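Local coordinates for protein chlorella virus DNA ligase-adenylate (Chlorella virus, PDB 1FVI) that probably seals nicks in duplex DNA as an ATP-dependent ligase, passing through a covalent enzyme-adenylate intermediate, the state captured here, at residues R256-N261 with P286-I291; S234-Y239 with V243-T248. The protein carries 1 engineered substitution. One frame throughout, in Å; residues are numbered along the deposited sequence.

Contact 1: residues R256-N261 with P286-I291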
loop_
_atom_site.group_PDB
_atom_site.type_symbol
_atom_site.label_atom_id
_atom_site.label_comp_id
_atom_site.label_asym_id
_atom_site.label_seq_id
_atom_site.Cartn_x
_atom_site.Cartn_y
_atom_site.Cartn_z
ATOM N N ARG A 256 10.795 -14.502 -13.159
ATOM C CA ARG A 256 11.064 -15.120 -14.455
ATOM C C ARG A 256 12.246 -14.422 -15.134
ATOM O O ARG A 256 13.197 -15.076 -15.556
ATOM C CB ARG A 256 9.816 -15.049 -15.333
ATOM C CG ARG A 256 9.999 -15.536 -16.768
ATOM C CD ARG A 256 10.080 -14.365 -17.747
ATOM N NE ARG A 256 8.879 -13.531 -17.704
ATOM C CZ ARG A 256 7.898 -13.577 -18.602
ATOM N NH1 ARG A 256 7.961 -14.417 -19.629
ATOM N NH2 ARG A 256 6.849 -12.779 -18.469
ATOM N N ASP A 257 12.219 -13.092 -15.181
ATOM C CA ASP A 257 13.311 -12.332 -15.801
ATOM C C ASP A 257 14.663 -12.605 -15.152
ATOM O O ASP A 257 15.637 -12.902 -15.848
ATOM C CB ASP A 257 13.006 -10.831 -15.797
ATOM C CG ASP A 257 11.873 -10.472 -16.730
ATOM O OD1 ASP A 257 11.501 -11.327 -17.562
ATOM O OD2 ASP A 257 11.358 -9.338 -16.635
ATOM N N PHE A 258 14.712 -12.484 -13.826
ATOM C CA PHE A 258 15.927 -12.753 -13.061
ATOM C C PHE A 258 16.482 -14.141 -13.415
ATOM O O PHE A 258 17.675 -14.261 -13.677
ATOM C CB PHE A 258 15.648 -12.677 -11.549
ATOM C CG PHE A 258 15.820 -11.300 -10.957
ATOM C CD1 PHE A 258 14.825 -10.743 -10.158
ATOM C CD2 PHE A 258 16.999 -10.579 -11.153
ATOM C CE1 PHE A 258 15.000 -9.489 -9.554
ATOM C CE2 PHE A 258 17.186 -9.322 -10.552
ATOM C CZ PHE A 258 16.179 -8.781 -9.749
ATOM N N TRP A 259 15.606 -15.155 -13.497
ATOM C CA TRP A 259 16.008 -16.537 -13.821
ATOM C C TRP A 259 16.360 -16.840 -15.282
ATOM O O TRP A 259 17.243 -17.649 -15.547
ATOM C CB TRP A 259 14.949 -17.540 -13.376
ATOM C CG TRP A 259 15.459 -18.965 -13.358
ATOM C CD1 TRP A 259 15.152 -19.967 -14.240
ATOM C CD2 TRP A 259 16.339 -19.546 -12.386
ATOM N NE1 TRP A 259 15.778 -21.134 -13.870
ATOM C CE2 TRP A 259 16.513 -20.904 -12.736
ATOM C CE3 TRP A 259 16.997 -19.052 -11.251
ATOM C CZ2 TRP A 259 17.320 -21.772 -11.990
ATOM C CZ3 TRP A 259 17.799 -19.917 -10.509
ATOM C CH2 TRP A 259 17.952 -21.263 -10.884
ATOM N N GLN A 260 15.634 -16.247 -16.221
ATOM C CA GLN A 260 15.908 -16.471 -17.631
ATOM C C GLN A 260 17.218 -15.788 -18.028
ATOM O O GLN A 260 17.966 -16.297 -18.866
ATOM C CB GLN A 260 14.756 -15.955 -18.491
ATOM C CG GLN A 260 13.439 -16.671 -18.257
ATOM C CD GLN A 260 13.540 -18.173 -18.462
ATOM O OE1 GLN A 260 13.110 -18.963 -17.612
ATOM N NE2 GLN A 260 14.100 -18.579 -19.601
ATOM N N ASN A 261 17.504 -14.643 -17.413
ATOM C CA ASN A 261 18.732 -13.911 -17.704
ATOM C C ASN A 261 19.606 -13.732 -16.472
ATOM O O ASN A 261 20.273 -12.713 -16.345
ATOM C CB ASN A 261 18.407 -12.535 -18.297
ATOM C CG ASN A 261 17.952 -12.609 -19.741
ATOM O OD1 ASN A 261 16.755 -12.708 -20.019
ATOM N ND2 ASN A 261 18.908 -12.558 -20.671
ATOM N N PRO A 286 14.515 -9.025 5.427
ATOM C CA PRO A 286 14.903 -8.324 4.195
ATOM C C PRO A 286 13.839 -8.392 3.096
ATOM O O PRO A 286 13.131 -9.398 2.950
ATOM C CB PRO A 286 16.200 -9.042 3.791
ATOM C CG PRO A 286 15.968 -10.451 4.299
ATOM C CD PRO A 286 15.365 -10.210 5.657
ATOM N N VAL A 287 13.743 -7.326 2.313
ATOM C CA VAL A 287 12.762 -7.250 1.236
ATOM C C VAL A 287 13.392 -6.598 0.022
ATOM O O VAL A 287 13.990 -5.530 0.133
ATOM C CB VAL A 287 11.518 -6.373 1.616
ATOM C CG1 VAL A 287 10.418 -6.518 0.551
ATOM C CG2 VAL A 287 10.990 -6.740 2.975
ATOM N N PHE A 288 13.228 -7.235 -1.139
ATOM C CA PHE A 288 13.748 -6.707 -2.386
ATOM C C PHE A 288 12.901 -5.513 -2.796
ATOM O O PHE A 288 11.670 -5.564 -2.747
ATOM C CB PHE A 288 13.679 -7.777 -3.477
ATOM C CG PHE A 288 13.945 -7.257 -4.864
ATOM C CD1 PHE A 288 15.237 -6.985 -5.281
ATOM C CD2 PHE A 288 12.906 -7.082 -5.760
ATOM C CE1 PHE A 288 15.487 -6.553 -6.565
ATOM C CE2 PHE A 288 13.144 -6.648 -7.054
ATOM C CZ PHE A 288 14.440 -6.384 -7.461
ATOM N N ILE A 289 13.562 -4.434 -3.185
ATOM C CA ILE A 289 12.854 -3.231 -3.621
ATOM C C ILE A 289 13.033 -3.077 -5.132
ATOM O O ILE A 289 12.055 -3.041 -5.893
ATOM C CB ILE A 289 13.384 -1.958 -2.904
ATOM C CG1 ILE A 289 13.143 -2.057 -1.394
ATOM C CG2 ILE A 289 12.721 -0.715 -3.471
ATOM C CD1 ILE A 289 11.696 -2.273 -1.013
ATOM N N GLY A 290 14.290 -3.052 -5.562
ATOM C CA GLY A 290 14.563 -2.890 -6.968
ATOM C C GLY A 290 16.000 -3.104 -7.342
ATOM O O GLY A 290 16.863 -3.271 -6.492
ATOM N N ILE A 291 16.253 -3.137 -8.641
ATOM C CA ILE A 291 17.600 -3.316 -9.144
ATOM C C ILE A 291 18.260 -1.936 -9.240
ATOM O O ILE A 291 17.579 -0.918 -9.336
ATOM C CB ILE A 291 17.578 -4.004 -10.520
ATOM C CG1 ILE A 291 18.957 -4.552 -10.859
ATOM C CG2 ILE A 291 17.103 -3.036 -11.597
ATOM C CD1 ILE A 291 19.341 -5.728 -10.029
#

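Contact 2: residues S234-Y239 with V243-T248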
loop_
_atom_site.group_PDB
_atom_site.type_symbol
_atom_site.label_atom_id
_atom_site.label_comp_id
_atom_site.label_asym_id
_atom_site.label_seq_id
_atom_site.Cartn_x
_atom_site.Cartn_y
_atom_site.Cartn_z
ATOM N N SER A 234 14.854 -17.193 -4.824
ATOM C CA SER A 234 15.569 -16.256 -3.971
ATOM C C SER A 234 16.904 -15.899 -4.599
ATOM O O SER A 234 17.423 -16.626 -5.456
ATOM C CB SER A 234 15.813 -16.841 -2.568
ATOM O OG SER A 234 16.858 -17.807 -2.567
ATOM N N ILE A 235 17.406 -14.728 -4.226
ATOM C CA ILE A 235 18.702 -14.269 -4.678
ATOM C C ILE A 235 19.579 -14.132 -3.435
ATOM O O ILE A 235 19.096 -13.754 -2.362
ATOM C CB ILE A 235 18.635 -12.933 -5.432
ATOM C CG1 ILE A 235 18.007 -11.834 -4.562
ATOM C CG2 ILE A 235 17.900 -13.118 -6.737
ATOM C CD1 ILE A 235 18.167 -10.423 -5.159
ATOM N N GLU A 236 20.835 -14.555 -3.561
ATOM C CA GLU A 236 21.791 -14.481 -2.467
ATOM C C GLU A 236 22.625 -13.251 -2.741
ATOM O O GLU A 236 23.090 -13.045 -3.869
ATOM C CB GLU A 236 22.635 -15.754 -2.399
ATOM C CG GLU A 236 21.838 -16.995 -1.987
ATOM C CD GLU A 236 20.663 -17.310 -2.922
ATOM O OE1 GLU A 236 20.876 -17.333 -4.155
ATOM O OE2 GLU A 236 19.530 -17.532 -2.425
ATOM N N VAL A 237 22.779 -12.417 -1.712
ATOM C CA VAL A 237 23.495 -11.158 -1.854
ATOM C C VAL A 237 24.629 -10.942 -0.869
ATOM O O VAL A 237 24.618 -11.499 0.220
ATOM C CB VAL A 237 22.502 -9.972 -1.770
ATOM C CG1 VAL A 237 21.492 -10.068 -2.919
ATOM C CG2 VAL A 237 21.782 -9.985 -0.419
ATOM N N ASP A 238 25.589 -10.099 -1.254
ATOM C CA ASP A 238 26.746 -9.815 -0.414
ATOM C C ASP A 238 26.490 -8.842 0.720
ATOM O O ASP A 238 26.638 -9.214 1.875
ATOM C CB ASP A 238 27.965 -9.348 -1.237
ATOM C CG ASP A 238 29.239 -9.163 -0.374
ATOM O OD1 ASP A 238 30.013 -10.122 -0.187
ATOM O OD2 ASP A 238 29.479 -8.039 0.104
ATOM N N TYR A 239 26.158 -7.596 0.417
ATOM C CA TYR A 239 25.933 -6.617 1.497
ATOM C C TYR A 239 27.096 -6.520 2.512
ATOM O O TYR A 239 27.046 -7.094 3.614
ATOM C CB TYR A 239 24.630 -6.893 2.261
ATOM C CG TYR A 239 24.231 -5.752 3.172
ATOM C CD1 TYR A 239 24.390 -4.421 2.767
ATOM C CD2 TYR A 239 23.717 -5.993 4.442
ATOM C CE1 TYR A 239 24.048 -3.358 3.609
ATOM C CE2 TYR A 239 23.372 -4.938 5.293
ATOM C CZ TYR A 239 23.541 -3.631 4.868
ATOM O OH TYR A 239 23.201 -2.598 5.704
ATOM N N VAL A 243 26.687 -12.435 3.748
ATOM C CA VAL A 243 25.848 -13.073 2.755
ATOM C C VAL A 243 24.538 -13.581 3.338
ATOM O O VAL A 243 24.503 -14.121 4.440
ATOM C CB VAL A 243 26.611 -14.225 2.062
ATOM C CG1 VAL A 243 25.742 -14.901 0.992
ATOM C CG2 VAL A 243 27.915 -13.682 1.453
ATOM N N PHE A 244 23.457 -13.341 2.601
ATOM C CA PHE A 244 22.115 -13.783 2.978
ATOM C C PHE A 244 21.221 -13.730 1.745
ATOM O O PHE A 244 21.549 -13.073 0.751
ATOM C CB PHE A 244 21.537 -12.895 4.080
ATOM C CG PHE A 244 21.271 -11.493 3.641
ATOM C CD1 PHE A 244 19.959 -11.065 3.388
ATOM C CD2 PHE A 244 22.328 -10.607 3.442
ATOM C CE1 PHE A 244 19.704 -9.779 2.939
ATOM C CE2 PHE A 244 22.085 -9.310 2.990
ATOM C CZ PHE A 244 20.770 -8.893 2.736
ATOM N N SER A 245 20.091 -14.420 1.794
ATOM C CA SER A 245 19.209 -14.401 0.645
ATOM C C SER A 245 17.995 -13.510 0.818
ATOM O O SER A 245 17.616 -13.153 1.940
ATOM C CB SER A 245 18.764 -15.813 0.263
ATOM O OG SER A 245 18.187 -16.479 1.359
ATOM N N ILE A 246 17.438 -13.106 -0.321
ATOM C CA ILE A 246 16.239 -12.303 -0.355
ATOM C C ILE A 246 15.267 -13.081 -1.224
ATOM O O ILE A 246 15.508 -13.283 -2.414
ATOM C CB ILE A 246 16.486 -10.893 -0.944
ATOM C CG1 ILE A 246 17.554 -10.155 -0.117
ATOM C CG2 ILE A 246 15.176 -10.099 -0.946
ATOM C CD1 ILE A 246 17.785 -8.695 -0.515
ATOM N N GLY A 247 14.186 -13.544 -0.609
ATOM C CA GLY A 247 13.186 -14.309 -1.328
ATOM C C GLY A 247 11.834 -13.622 -1.466
ATOM O O GLY A 247 10.897 -14.229 -1.976
ATOM N N THR A 248 11.701 -12.392 -0.969
ATOM C CA THR A 248 10.433 -11.657 -1.099
ATOM C C THR A 248 10.642 -10.274 -1.710
ATOM O O THR A 248 11.737 -9.712 -1.639
ATOM C CB THR A 248 9.683 -11.474 0.260
ATOM O OG1 THR A 248 10.423 -10.594 1.126
ATOM C CG2 THR A 248 9.488 -12.813 0.942
#

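Contact 1: residues R256-N261 with P286-I291
Phe258 and Phe288 meet ring to ring where the helix of the OB-fold domain, residues 252-260, packs against the apolar core of its beta barrel. The two side chains approach from opposite directions, one from the helix and one from strand 286-291. The pair is an offset edge-to-face stack with centroids 5.6 Å apart and planes at 77°. Phe258 supplies the edge: its CZ and CE1 bracket CZ of Phe288, the closer being CZ of Phe258 at 3.7 Å from CZ of Phe288. Phe288 holds its CG anti to the backbone N (chi1 169°), which extends the ring from the strand toward the helix. One face of this ring lies over its own strand, with Gly290 N 3.7 Å above the plane and over the ring centre. Ile289 and Gly290 both face Lys271 in a classic beta bulge. Both phenylalanines are buried, and the interface between the segments is small and apolar. Tyr265 meets Phe258 edge-to-face and Phe250 meets the ring of Phe288; Met199 of strand 190-201 also touches Phe258. The contact thus joins the helix to strand 286-291 of the OB barrel by side chains alone. Ile291 CD1 also comes near the plane of the Phe258 ring, on the CE2 side, 4.2 Å from Phe258 CE2.

Contact 2: residues S234-Y239 with V243-T248
Strands 234-237 and 244-246 run antiparallel at 144°, their axes 4.4 Å apart at closest approach, with Ile235-Ile246 and Val237-Phe244 as hydrogen-bonded pairs flanking the non-hydrogen-bonded pair Glu236-Ser245. Each hydrogen-bonded pair is joined by two backbone bonds; the straightest, from Val237 N to Phe244 O, has an N-H...O angle of 175°. On the apolar side of the sheet, Val237 CG2 sits over one face of the Phe244 ring, 3.7 Å from its centroid, in a CH-pi contact displaced toward the rim. Phe244 CG lies between its backbone N and carbonyl carbon (chi1 67°), a torsion that brings the ring back over Val237. At the edge of that ring, near its plane, Tyr239 CB comes to 3.6 Å from Phe244 CE2. Ile235 CG1 packs on Ile246 CB, and Val237 CG2 also reaches Ile246 CD1. The other side is polar: Glu236, its chain bent at chi2, lays OE2 3.3 Å from Ser245 CB. Glu236 OE2 accepts a 2.7 Å hydrogen bond from Ser234 OG, nearly along the carboxylate C-O axis, and has a weak bond with Thr200 OG1. Beyond the strands, Tyr239 OH bonds to Tyr274 OH, and Phe272 meets the rings of both Tyr239 and Phe244. This is a beta hairpin of the OB-fold barrel, with Ile235, Val237, Phe244 and Ile246 facing its interior.

From the N terminus, the chain first passes the adenylate-binding part and enters the OB-fold domain, where strand 232-237 turns back into strand 244-246; contact 2 closes this short hairpin loop. The chain then runs through helices 252-260 and 262-265 and along strand 269-275 before strand 286-291, so that contact 1 closes a longer loop of 24 intervening residues. The two loops are in series, neither nested nor crossed. Their centres lie 10 Å apart, and they touch directly: Phe288 N probably hydrogen-bonds to Thr248 O at 2.9 Å, and Pro286 CB packs on Phe244 CE1. The end of the hairpin is thereby joined to strand 286-291, consistent with closure of the barrel, while Phe258 ties helix 252-260 to the barrel core.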